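Local coordinates for protein D-galactonate dehydratase family member RspA (Pantoea ananatis, PDB 3T6C) that dehydrates D-gluconate with low activity to 2-dehydro-3-deoxy-D-gluconate, using one bound magnesium ion per subunit, at residues 224-227 with 228-232; 232-236 with 237-241; 282-285 with 286-290; 336-340 with 341-345; 360-363 with 364-367. All blocks are in the same frame, centred on the assembly; numbering follows the deposited sequence. Where two conformers were deposited one is given.

Interaction 1: residues 224-227 with 228-232; sequences KSIP and RLFDH
I226 and F230 make the tight side of this helical turn. Their side chains run next to each other and point the same way, with I226 CG2 3.9 Å from F230 CD2. The phenyl of F230 swings back beside its own backbone N (chi1 -72°), which brings the rim of the ring to the methyl. The same ring also has I226 O near its plane, at its edge, 3.4 Å from F230 CD2. I226 O is in turn the acceptor for F230 N at 3.1 Å, a bond lying nearly in line with the carbonyl. One turn round, I226 CD1 meets L229 CD2 more distantly, at 4.3 Å. This flank faces inward, where I226 packs on H245 of strand 242-246 and on M259 of helix 253-262, and F230 rests on L243.

The R228 side is looser and exposed. The arginine chain bends at chi3 (-26°), which folds the guanidinium back along the helix until one face lies over S225 CA, 3.9 Å from R228 CZ. K224 leads off to a salt bridge with E242 of a second subunit.

P227 has no N-H to give, yet its carbonyl still accepts D231 N at 2.9 Å. S225 O likewise takes L229 N at 3.0 Å, while S225 OG turns back to Y222 O. Greasy inside and charged outside, this is an amphipathic outer helix of the enolase-superfamily barrel, kinked, but not broken, at P227 and leading toward strand 242-246, which carries the magnesium ligand D246.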
# COMPACT_ATOMS: atom_id res chain seq x y z
N LYS A 224 -25.60 -22.00 -7.23
CA LYS A 224 -26.27 -22.59 -6.05
C LYS A 224 -26.19 -24.12 -6.06
O LYS A 224 -26.17 -24.75 -4.99
CB LYS A 224 -27.72 -22.08 -5.95
CG LYS A 224 -27.82 -20.58 -5.72
CD LYS A 224 -29.29 -20.13 -5.77
CE LYS A 224 -29.47 -18.65 -5.45
NZ LYS A 224 -29.36 -17.79 -6.65
N SER A 225 -26.11 -24.73 -7.23
CA SER A 225 -26.13 -26.18 -7.30
C SER A 225 -24.84 -26.77 -6.75
O SER A 225 -24.82 -27.94 -6.33
CB SER A 225 -26.36 -26.65 -8.75
OG SER A 225 -25.18 -26.62 -9.56
N ILE A 226 -23.77 -25.98 -6.81
CA ILE A 226 -22.44 -26.57 -6.62
C ILE A 226 -22.12 -27.02 -5.15
O ILE A 226 -21.65 -28.14 -4.94
CB ILE A 226 -21.34 -25.69 -7.27
CG1 ILE A 226 -21.44 -25.72 -8.80
CG2 ILE A 226 -19.91 -26.23 -6.94
CD1 ILE A 226 -21.59 -27.15 -9.46
N PRO A 227 -22.34 -26.15 -4.16
CA PRO A 227 -22.08 -26.64 -2.79
C PRO A 227 -22.96 -27.86 -2.46
O PRO A 227 -22.47 -28.74 -1.74
CB PRO A 227 -22.42 -25.42 -1.91
CG PRO A 227 -22.09 -24.24 -2.83
CD PRO A 227 -22.62 -24.70 -4.19
N ARG A 228 -24.20 -27.93 -2.93
CA ARG A 228 -25.03 -29.11 -2.70
C ARG A 228 -24.42 -30.36 -3.33
O ARG A 228 -24.41 -31.46 -2.69
CB ARG A 228 -26.46 -28.88 -3.26
CG ARG A 228 -27.18 -27.67 -2.64
CD ARG A 228 -28.67 -27.46 -3.10
NE ARG A 228 -28.95 -28.03 -4.42
CZ ARG A 228 -29.37 -27.35 -5.48
NH1 ARG A 228 -29.60 -26.04 -5.41
NH2 ARG A 228 -29.57 -27.99 -6.64
N LEU A 229 -23.90 -30.23 -4.55
CA LEU A 229 -23.23 -31.36 -5.21
C LEU A 229 -22.09 -31.88 -4.35
O LEU A 229 -21.96 -33.09 -4.12
CB LEU A 229 -22.72 -30.96 -6.61
CG LEU A 229 -21.86 -32.02 -7.31
CD1 LEU A 229 -22.64 -33.32 -7.69
CD2 LEU A 229 -21.26 -31.35 -8.52
N PHE A 230 -21.23 -30.99 -3.86
CA PHE A 230 -20.09 -31.42 -3.08
C PHE A 230 -20.42 -31.94 -1.71
O PHE A 230 -19.75 -32.86 -1.23
CB PHE A 230 -18.92 -30.41 -3.12
CG PHE A 230 -18.24 -30.42 -4.46
CD1 PHE A 230 -17.25 -31.34 -4.71
CD2 PHE A 230 -18.68 -29.59 -5.49
CE1 PHE A 230 -16.69 -31.45 -5.96
CE2 PHE A 230 -18.10 -29.67 -6.76
CZ PHE A 230 -17.09 -30.61 -6.99
N ASP A 231 -21.50 -31.42 -1.12
CA ASP A 231 -21.99 -32.03 0.14
C ASP A 231 -22.38 -33.49 -0.10
O ASP A 231 -22.02 -34.39 0.70
CB ASP A 231 -23.18 -31.22 0.62
CG ASP A 231 -23.65 -31.62 2.01
OD1 ASP A 231 -22.92 -31.42 2.99
OD2 ASP A 231 -24.76 -32.14 2.12
N HIS A 232 -23.08 -33.75 -1.20
CA HIS A 232 -23.54 -35.11 -1.49
C HIS A 232 -22.34 -35.98 -1.76
O HIS A 232 -22.27 -37.11 -1.25
CB HIS A 232 -24.44 -35.10 -2.74
CG HIS A 232 -24.79 -36.47 -3.21
ND1 HIS A 232 -25.78 -37.21 -2.61
CD2 HIS A 232 -24.28 -37.24 -4.21
CE1 HIS A 232 -25.89 -38.38 -3.23
NE2 HIS A 232 -24.99 -38.43 -4.19

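Interaction 2: residues 232-236 with 237-241; sequences HLRNK and LGFSV
R234 reaches forward from the last turns of its helix into the loop that follows, and one of its nitrogens grips two carbonyls there. R234 NH1 donates to V241 O at 2.8 Å, almost straight (176°) and in the guanidinium plane. It also donates to G238 O at 3.0 Å, on a lone pair of that slightly tilted carbonyl oxygen. The chain gets there by bending at chi2 (-61°) and then stretching out. On the way it crosses F239 at about a right angle: R234 CD sits over the centre of the phenyl face, 3.7 Å from the F239 ring centroid, in a CH-pi contact. Beyond it, F239 CD1 lies over one face of the guanidinium, whose plane is turned only 21° from that of the ring. The remaining nitrogens are used as well, R234 NE by Y266 O and R234 NH2, weakly, by Q267 O, so the group is fixed in rotation.

L237 is the other large contributor to the contact. Its N bonds to L233 O at 2.7 Å, and its side chain runs beside that of L233, pointing the same way, with L233 CD2 4.2 Å from L237 CD1. This leucine pair continues inward to A163 of helix 156-168 and C176 of strand 173-176.

G238 then leaves helical angles with a positive phi, while its N still bonds back to R234 O at 3.0 Å, from above the carbonyl plane. A glycine-terminated helix and an arginine-pinned loop make the alpha-to-beta return from helix 219-237 to barrel strand 242-246.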
# COMPACT_ATOMS: atom_id res chain seq x y z
N HIS A 232 -23.08 -33.75 -1.20
CA HIS A 232 -23.54 -35.11 -1.49
C HIS A 232 -22.34 -35.98 -1.76
O HIS A 232 -22.27 -37.11 -1.25
CB HIS A 232 -24.44 -35.10 -2.74
CG HIS A 232 -24.79 -36.47 -3.21
ND1 HIS A 232 -25.78 -37.21 -2.61
CD2 HIS A 232 -24.28 -37.24 -4.21
CE1 HIS A 232 -25.89 -38.38 -3.23
NE2 HIS A 232 -24.99 -38.43 -4.19
N LEU A 233 -21.38 -35.49 -2.54
CA LEU A 233 -20.22 -36.31 -2.88
C LEU A 233 -19.39 -36.64 -1.66
O LEU A 233 -18.93 -37.74 -1.52
CB LEU A 233 -19.35 -35.62 -3.95
CG LEU A 233 -20.03 -35.48 -5.32
CD1 LEU A 233 -19.12 -34.62 -6.19
CD2 LEU A 233 -20.30 -36.85 -6.00
N ARG A 234 -19.20 -35.68 -0.75
CA ARG A 234 -18.45 -35.98 0.47
C ARG A 234 -19.21 -36.97 1.35
O ARG A 234 -18.61 -37.84 1.97
CB ARG A 234 -18.12 -34.70 1.23
CG ARG A 234 -17.06 -33.86 0.53
CD ARG A 234 -15.74 -34.70 0.43
NE ARG A 234 -14.60 -33.90 -0.00
CZ ARG A 234 -13.50 -34.35 -0.58
NH1 ARG A 234 -13.30 -35.66 -0.80
NH2 ARG A 234 -12.55 -33.49 -0.89
N ASN A 235 -20.54 -36.84 1.40
CA ASN A 235 -21.37 -37.74 2.20
C ASN A 235 -21.23 -39.18 1.71
O ASN A 235 -21.18 -40.12 2.51
CB ASN A 235 -22.83 -37.30 2.13
CG ASN A 235 -23.75 -38.16 2.99
OD1 ASN A 235 -23.36 -38.64 4.05
ND2 ASN A 235 -24.98 -38.35 2.53
N LYS A 236 -21.25 -39.34 0.39
CA LYS A 236 -21.22 -40.67 -0.24
C LYS A 236 -19.81 -41.26 -0.46
O LYS A 236 -19.63 -42.50 -0.40
CB LYS A 236 -22.02 -40.63 -1.55
CG LYS A 236 -23.54 -40.31 -1.41
CD LYS A 236 -24.21 -41.19 -0.38
CE LYS A 236 -25.69 -40.86 -0.28
NZ LYS A 236 -26.41 -41.95 0.47
N LEU A 237 -18.86 -40.41 -0.88
CA LEU A 237 -17.50 -40.86 -1.22
C LEU A 237 -16.44 -40.67 -0.16
O LEU A 237 -15.37 -41.34 -0.23
CB LEU A 237 -17.00 -40.12 -2.46
CG LEU A 237 -17.84 -40.11 -3.74
CD1 LEU A 237 -17.15 -39.30 -4.84
CD2 LEU A 237 -18.15 -41.53 -4.17
N GLY A 238 -16.72 -39.84 0.84
CA GLY A 238 -15.72 -39.60 1.87
C GLY A 238 -14.68 -38.52 1.57
O GLY A 238 -14.72 -37.90 0.51
N PHE A 239 -13.78 -38.28 2.52
CA PHE A 239 -12.76 -37.22 2.41
C PHE A 239 -11.38 -37.67 1.99
O PHE A 239 -10.48 -36.84 1.87
CB PHE A 239 -12.69 -36.41 3.74
CG PHE A 239 -13.81 -35.42 3.89
CD1 PHE A 239 -13.63 -34.09 3.49
CD2 PHE A 239 -15.04 -35.79 4.39
CE1 PHE A 239 -14.65 -33.17 3.60
CE2 PHE A 239 -16.08 -34.86 4.51
CZ PHE A 239 -15.87 -33.52 4.08
N SER A 240 -11.15 -38.95 1.73
CA SER A 240 -9.82 -39.32 1.30
C SER A 240 -9.56 -38.90 -0.13
O SER A 240 -8.47 -38.42 -0.45
CB SER A 240 -9.57 -40.81 1.42
OG SER A 240 -9.75 -41.22 2.77
N VAL A 241 -10.55 -39.10 -0.99
CA VAL A 241 -10.36 -38.80 -2.40
C VAL A 241 -10.24 -37.29 -2.60
O VAL A 241 -10.91 -36.52 -1.91
CB VAL A 241 -11.56 -39.37 -3.24
CG1 VAL A 241 -12.86 -38.71 -2.86
CG2 VAL A 241 -11.29 -39.27 -4.74

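Interaction 3: residues 282-285 with 286-290; sequences WLKM and LRQQS
L286 opens the second half of this short helix by meeting L283: the two leucines lie alongside, pointing the same way, with L283 CD2 4.1 Å from L286 CD1. L286 N bonds back to W282 O at 3.2 Å and nearly straight (172°). Both side chains face the barrel, L283 on M296 and L286 on I294 of strand 294-296.

R287 follows, its N bonded to L283 O at 3.0 Å. With chi1 at -61°, R287 CG lies against that same carbonyl, 3.2 Å from L283 O; the bends at chi2 and chi3 then carry the guanidinium off to a salt bridge with D316.

Q288 folds over the backbone of K284, bringing its CG 3.3 Å from K284 O in one of two conformers, so the place of its amide end is tentative. Its backbone N has a weak bond to K284 O and a better one to M285 O, which it approaches from above the carbonyl plane at 3.1 Å: the helix is tightening here.

At Q289 the amide end slants across M285, with Q289 NE2 3.5 Å from M285 CE; M285 itself is fully extended (chi1 179°). That amide is well satisfied, since OE1 takes K261 NZ and NE2 bonds to R287 O and S290 O of a second subunit.

S290 N shares L286 O with Q289 N. The segment is the helix of a beta-alpha-beta crossover between strands 270-272 and 294-296 of the barrel, with one face on the sheet and the glutamine end at a subunit interface.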
# COMPACT_ATOMS: atom_id res chain seq x y z
N TRP A 282 -10.11 -9.13 -9.39
CA TRP A 282 -11.02 -9.53 -8.34
C TRP A 282 -10.42 -10.61 -7.41
O TRP A 282 -10.99 -10.91 -6.35
CB TRP A 282 -12.31 -10.07 -9.00
CG TRP A 282 -13.21 -8.98 -9.52
CD1 TRP A 282 -13.15 -8.35 -10.77
CD2 TRP A 282 -14.27 -8.35 -8.79
NE1 TRP A 282 -14.15 -7.40 -10.82
CE2 TRP A 282 -14.83 -7.35 -9.63
CE3 TRP A 282 -14.80 -8.53 -7.51
CZ2 TRP A 282 -15.90 -6.55 -9.23
CZ3 TRP A 282 -15.89 -7.72 -7.11
CH2 TRP A 282 -16.42 -6.75 -7.96
N LEU A 283 -9.34 -11.25 -7.83
CA LEU A 283 -8.78 -12.31 -6.99
C LEU A 283 -8.18 -11.73 -5.71
O LEU A 283 -8.09 -12.48 -4.73
CB LEU A 283 -7.74 -13.18 -7.74
CG LEU A 283 -8.43 -14.06 -8.78
CD1 LEU A 283 -7.35 -14.69 -9.70
CD2 LEU A 283 -9.22 -15.16 -8.11
N LYS A 284 -7.78 -10.44 -5.69
CA LYS A 284 -7.31 -9.86 -4.41
C LYS A 284 -8.42 -9.97 -3.37
O LYS A 284 -8.21 -10.43 -2.24
CB LYS A 284 -6.93 -8.42 -4.61
CG LYS A 284 -6.61 -7.80 -3.22
CD LYS A 284 -5.95 -6.43 -3.44
CE LYS A 284 -5.86 -5.66 -2.14
NZ LYS A 284 -5.53 -4.24 -2.44
N MET A 285 -9.64 -9.61 -3.74
CA MET A 285 -10.72 -9.71 -2.78
C MET A 285 -11.00 -11.15 -2.39
O MET A 285 -11.18 -11.49 -1.20
CB MET A 285 -11.97 -9.07 -3.37
CG MET A 285 -13.14 -9.16 -2.41
SD MET A 285 -14.61 -8.34 -3.10
CE MET A 285 -15.85 -8.79 -1.87
N LEU A 286 -11.08 -12.03 -3.40
CA LEU A 286 -11.34 -13.44 -3.10
C LEU A 286 -10.35 -13.99 -2.07
O LEU A 286 -10.76 -14.73 -1.14
CB LEU A 286 -11.29 -14.27 -4.37
CG LEU A 286 -11.73 -15.71 -4.21
CD1 LEU A 286 -12.31 -16.20 -5.59
CD2 LEU A 286 -10.62 -16.67 -3.79
N ARG A 287 -9.06 -13.69 -2.22
CA ARG A 287 -8.02 -14.28 -1.36
C ARG A 287 -7.95 -13.64 0.02
O ARG A 287 -7.25 -14.15 0.88
CB ARG A 287 -6.68 -14.22 -2.09
CG ARG A 287 -6.72 -15.01 -3.40
CD ARG A 287 -6.71 -16.52 -3.16
NE ARG A 287 -5.35 -17.00 -2.99
CZ ARG A 287 -5.02 -18.29 -2.97
NH1 ARG A 287 -5.96 -19.23 -2.96
NH2 ARG A 287 -3.72 -18.64 -3.00
N GLN A 288 -8.67 -12.56 0.26
CA GLN A 288 -8.77 -12.04 1.63
C GLN A 288 -9.85 -12.74 2.41
O GLN A 288 -9.97 -12.52 3.63
CB GLN A 288 -9.03 -10.52 1.61
CG GLN A 288 -7.89 -9.78 0.95
CD GLN A 288 -8.10 -8.28 0.91
OE1 GLN A 288 -8.24 -7.67 -0.17
NE2 GLN A 288 -8.15 -7.67 2.07
N GLN A 289 -10.67 -13.54 1.72
CA GLN A 289 -11.87 -14.21 2.30
C GLN A 289 -11.80 -15.71 2.37
O GLN A 289 -12.36 -16.30 3.32
CB GLN A 289 -13.17 -13.72 1.67
CG GLN A 289 -13.35 -12.23 1.86
CD GLN A 289 -14.76 -11.78 1.50
OE1 GLN A 289 -15.73 -12.56 1.63
NE2 GLN A 289 -14.89 -10.53 1.06
N SER A 290 -11.39 -16.36 1.28
CA SER A 290 -11.53 -17.83 1.14
C SER A 290 -10.22 -18.59 1.25
O SER A 290 -9.17 -18.11 0.78
CB SER A 290 -12.15 -18.17 -0.20
OG SER A 290 -12.40 -19.59 -0.22

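Interaction 4: residues 336-340 with 341-345; sequences IYSEL and NGVRT
Y337 and N341 start the contact, one turn apart with side chains alongside and pointing the same way, ring and amide planes 37° apart. N341 ND2 lies obliquely near the ring, 3.7 Å from Y337 CE2, and donates to Y337 O at 3.0 Å with that oxygen close to the amide plane. The backbone N of N341 adds a weak bond to the same carbonyl. The amide can bend back like this because CG of N341 sits beside its own N (chi1 -78°). Y337 OH and N341 ND2 also pair reciprocally with their counterparts on a neighbouring subunit; the hydroxyl bonds to D311 as well, and N341 OD1 to K313 and to K307 of that subunit.

S338 comes next and holds the return of the chain. Its carbonyl accepts V343 N at 2.8 Å, the donor lying above the carbonyl plane, and takes a weak bond from N341 N. Its CB packs on V343 CB at 3.8 Å, while S338 OG turns to I334 O.

E339 receives G342 N on its carbonyl at 3.1 Å, from well above the carbonyl plane. A water donates to V343 O at 3.0 Å and, weakly, to E339 O, bridging the last turn and the outgoing chain. The carboxylate points away to K333 of the neighbouring subunit.

Past L340 and N341, G342 reverses the backbone with positive phi (74°). G342 N to E339 O and V343 N to S338 O are the two bonds back into the last turn, a Schellman motif. It caps the C-terminal end of this helix and sends the chain into barrel strand 344-345, closing the beta-alpha-beta unit that began at strand 317-318.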
# COMPACT_ATOMS: atom_id res chain seq x y z
N ILE A 336 9.10 -22.30 -12.78
CA ILE A 336 10.11 -21.77 -11.83
C ILE A 336 9.60 -20.52 -11.09
O ILE A 336 9.74 -20.41 -9.85
CB ILE A 336 11.42 -21.49 -12.56
CG1 ILE A 336 12.09 -22.84 -12.86
CG2 ILE A 336 12.32 -20.53 -11.71
CD1 ILE A 336 13.27 -22.73 -13.84
N TYR A 337 8.99 -19.61 -11.82
CA TYR A 337 8.44 -18.41 -11.16
C TYR A 337 7.39 -18.82 -10.10
O TYR A 337 7.33 -18.27 -9.01
CB TYR A 337 7.82 -17.49 -12.23
CG TYR A 337 7.76 -16.06 -11.76
CD1 TYR A 337 8.85 -15.23 -11.97
CD2 TYR A 337 6.63 -15.55 -11.13
CE1 TYR A 337 8.87 -13.93 -11.51
CE2 TYR A 337 6.65 -14.24 -10.65
CZ TYR A 337 7.77 -13.45 -10.83
OH TYR A 337 7.76 -12.14 -10.39
N SER A 338 6.59 -19.83 -10.44
CA SER A 338 5.60 -20.38 -9.50
C SER A 338 6.29 -21.04 -8.31
O SER A 338 5.91 -20.77 -7.13
CB SER A 338 4.71 -21.41 -10.23
OG SER A 338 4.02 -20.75 -11.28
N GLU A 339 7.32 -21.85 -8.58
CA GLU A 339 8.03 -22.57 -7.54
C GLU A 339 8.52 -21.62 -6.45
O GLU A 339 8.39 -21.90 -5.24
CB GLU A 339 9.25 -23.27 -8.20
CG GLU A 339 10.15 -24.03 -7.20
CD GLU A 339 11.45 -24.55 -7.86
OE1 GLU A 339 11.56 -24.58 -9.11
OE2 GLU A 339 12.37 -24.88 -7.09
N LEU A 340 9.12 -20.51 -6.86
CA LEU A 340 9.72 -19.59 -5.88
C LEU A 340 8.65 -18.81 -5.10
O LEU A 340 8.96 -18.20 -4.07
CB LEU A 340 10.71 -18.65 -6.59
CG LEU A 340 12.18 -19.13 -6.84
CD1 LEU A 340 12.26 -20.56 -7.36
CD2 LEU A 340 12.93 -18.19 -7.79
N ASN A 341 7.42 -18.79 -5.62
CA ASN A 341 6.24 -18.23 -4.91
C ASN A 341 5.40 -19.26 -4.18
O ASN A 341 4.30 -18.94 -3.74
CB ASN A 341 5.40 -17.39 -5.91
CG ASN A 341 6.05 -16.06 -6.14
OD1 ASN A 341 5.98 -15.19 -5.24
ND2 ASN A 341 6.74 -15.88 -7.29
N GLY A 342 5.84 -20.53 -4.16
CA GLY A 342 5.03 -21.55 -3.47
C GLY A 342 3.79 -21.98 -4.22
O GLY A 342 2.88 -22.63 -3.64
N VAL A 343 3.74 -21.67 -5.53
CA VAL A 343 2.58 -22.04 -6.36
C VAL A 343 2.92 -23.31 -7.16
O VAL A 343 4.06 -23.45 -7.61
CB VAL A 343 2.30 -20.86 -7.33
CG1 VAL A 343 1.23 -21.27 -8.39
CG2 VAL A 343 1.79 -19.66 -6.51
N ARG A 344 1.96 -24.22 -7.34
CA ARG A 344 2.29 -25.45 -8.06
C ARG A 344 1.72 -25.49 -9.49
O ARG A 344 0.89 -24.67 -9.86
CB ARG A 344 1.80 -26.68 -7.26
CG ARG A 344 2.50 -26.75 -5.89
CD ARG A 344 2.38 -28.15 -5.27
NE ARG A 344 1.03 -28.41 -4.84
CZ ARG A 344 0.68 -29.58 -4.32
NH1 ARG A 344 1.59 -30.55 -4.19
NH2 ARG A 344 -0.58 -29.82 -3.94
N THR A 345 2.15 -26.48 -10.27
CA THR A 345 1.73 -26.53 -11.70
C THR A 345 0.55 -27.48 -11.90
O THR A 345 0.46 -28.54 -11.23
CB THR A 345 2.90 -26.94 -12.64
OG1 THR A 345 3.19 -28.34 -12.44
CG2 THR A 345 4.14 -26.11 -12.35
O HOH W 1 5.85 -24.21 -5.32

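Interaction 5: residues 360-363 with 364-367; sequences ANMH and LDLS
D365 folds its carboxylate back over the carbonyl of N361, putting D365 CG 3.0 Å from N361 O. That oxygen sits over the carboxylate carbon, about equally far from OD1 and OD2; as all three are acceptors, OD2 is served by the side-chain N-H of Q374 and N361 O by D365 N at 2.8 Å. The position follows from chi1 of -68°, which sets the carboxylate beside the backbone N; it also brings D365 OD2 obliquely across M362, 4.0 Å from its CG.

The main chain is regular up to L366. A360 O accepts L364 N at 3.1 Å, close to straight (178°), and M362 O accepts L366 N at 2.8 Å. S367 N makes weak bonds, to L364 O and, at 3.3 Å, to H363 O; S367 OG lies 2.9 Å from H363 O. H363 ND1 accepts the backbone N-H of Y134.

Every residue here is buried, so the polar groups find protein partners. The nearby carbonyl would tend to raise the carboxylate's pKa, and the Q374 N-H probably offsets this in part, while the N361 amide adds a weak link from the helix to the carbonyl of substrate-binding H348, beside the gluconate pocket.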
# COMPACT_ATOMS: atom_id res chain seq x y z
N ALA A 360 5.05 -33.09 -23.59
CA ALA A 360 5.73 -31.91 -23.07
C ALA A 360 5.25 -31.56 -21.66
O ALA A 360 6.08 -31.33 -20.78
CB ALA A 360 5.42 -30.75 -23.98
N ASN A 361 3.92 -31.58 -21.45
CA ASN A 361 3.40 -31.33 -20.09
C ASN A 361 4.07 -32.28 -19.10
O ASN A 361 4.48 -31.88 -18.00
CB ASN A 361 1.91 -31.60 -19.97
CG ASN A 361 1.05 -30.59 -20.67
OD1 ASN A 361 1.46 -29.46 -20.96
ND2 ASN A 361 -0.23 -30.97 -20.86
N MET A 362 4.15 -33.56 -19.48
CA MET A 362 4.60 -34.57 -18.54
C MET A 362 6.13 -34.50 -18.29
O MET A 362 6.57 -34.86 -17.20
CB MET A 362 4.17 -35.97 -19.01
CG MET A 362 2.68 -36.12 -18.75
SD MET A 362 2.12 -37.74 -19.20
CE MET A 362 0.35 -37.57 -18.82
N HIS A 363 6.90 -34.08 -19.31
CA HIS A 363 8.34 -33.89 -19.11
C HIS A 363 8.61 -32.73 -18.16
O HIS A 363 9.49 -32.84 -17.30
CB HIS A 363 9.05 -33.71 -20.44
CG HIS A 363 9.27 -34.99 -21.17
ND1 HIS A 363 10.50 -35.36 -21.69
CD2 HIS A 363 8.42 -36.00 -21.48
CE1 HIS A 363 10.39 -36.53 -22.30
NE2 HIS A 363 9.14 -36.94 -22.20
N LEU A 364 7.85 -31.65 -18.29
CA LEU A 364 7.87 -30.58 -17.27
C LEU A 364 7.44 -31.13 -15.92
O LEU A 364 8.11 -30.87 -14.91
CB LEU A 364 6.96 -29.42 -17.68
CG LEU A 364 7.55 -28.54 -18.80
CD1 LEU A 364 6.37 -27.94 -19.60
CD2 LEU A 364 8.41 -27.45 -18.19
N ASP A 365 6.32 -31.85 -15.88
CA ASP A 365 5.85 -32.41 -14.63
C ASP A 365 6.89 -33.25 -13.92
O ASP A 365 7.04 -33.14 -12.70
CB ASP A 365 4.64 -33.32 -14.86
CG ASP A 365 3.39 -32.60 -15.32
OD1 ASP A 365 3.22 -31.38 -15.11
OD2 ASP A 365 2.52 -33.33 -15.89
N LEU A 366 7.59 -34.13 -14.66
CA LEU A 366 8.62 -34.96 -14.03
C LEU A 366 9.77 -34.16 -13.42
O LEU A 366 10.35 -34.61 -12.39
CB LEU A 366 9.17 -35.97 -15.03
CG LEU A 366 8.21 -37.10 -15.33
CD1 LEU A 366 8.78 -37.91 -16.49
CD2 LEU A 366 8.10 -38.02 -14.10
N SER A 367 10.13 -33.03 -14.06
CA SER A 367 11.33 -32.28 -13.68
C SER A 367 11.06 -31.10 -12.74
O SER A 367 12.01 -30.41 -12.33
CB SER A 367 12.11 -31.85 -14.93
OG SER A 367 11.26 -31.07 -15.77

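Overall arrangement
All five contacts are local turns of the C-terminal barrel domain, but they sit at different depths. Interaction 5 is fully buried and polar inside, nearest the gluconate pocket; interaction 3 is also mostly buried, yet partly by other subunits. Interactions 1, 2 and 4 are part buried. Interactions 1 and 2 run on from one another along helix 219-237 and share H232, the first mid-helix and apolar with an exposed arginine, the second a terminus held by a buried arginine. Interaction 4 is likewise a helix end, held by backbone bonds and an asparagine amide. It touches interaction 5 where T345 OG1 packs 4.0 Å from D365 OD1.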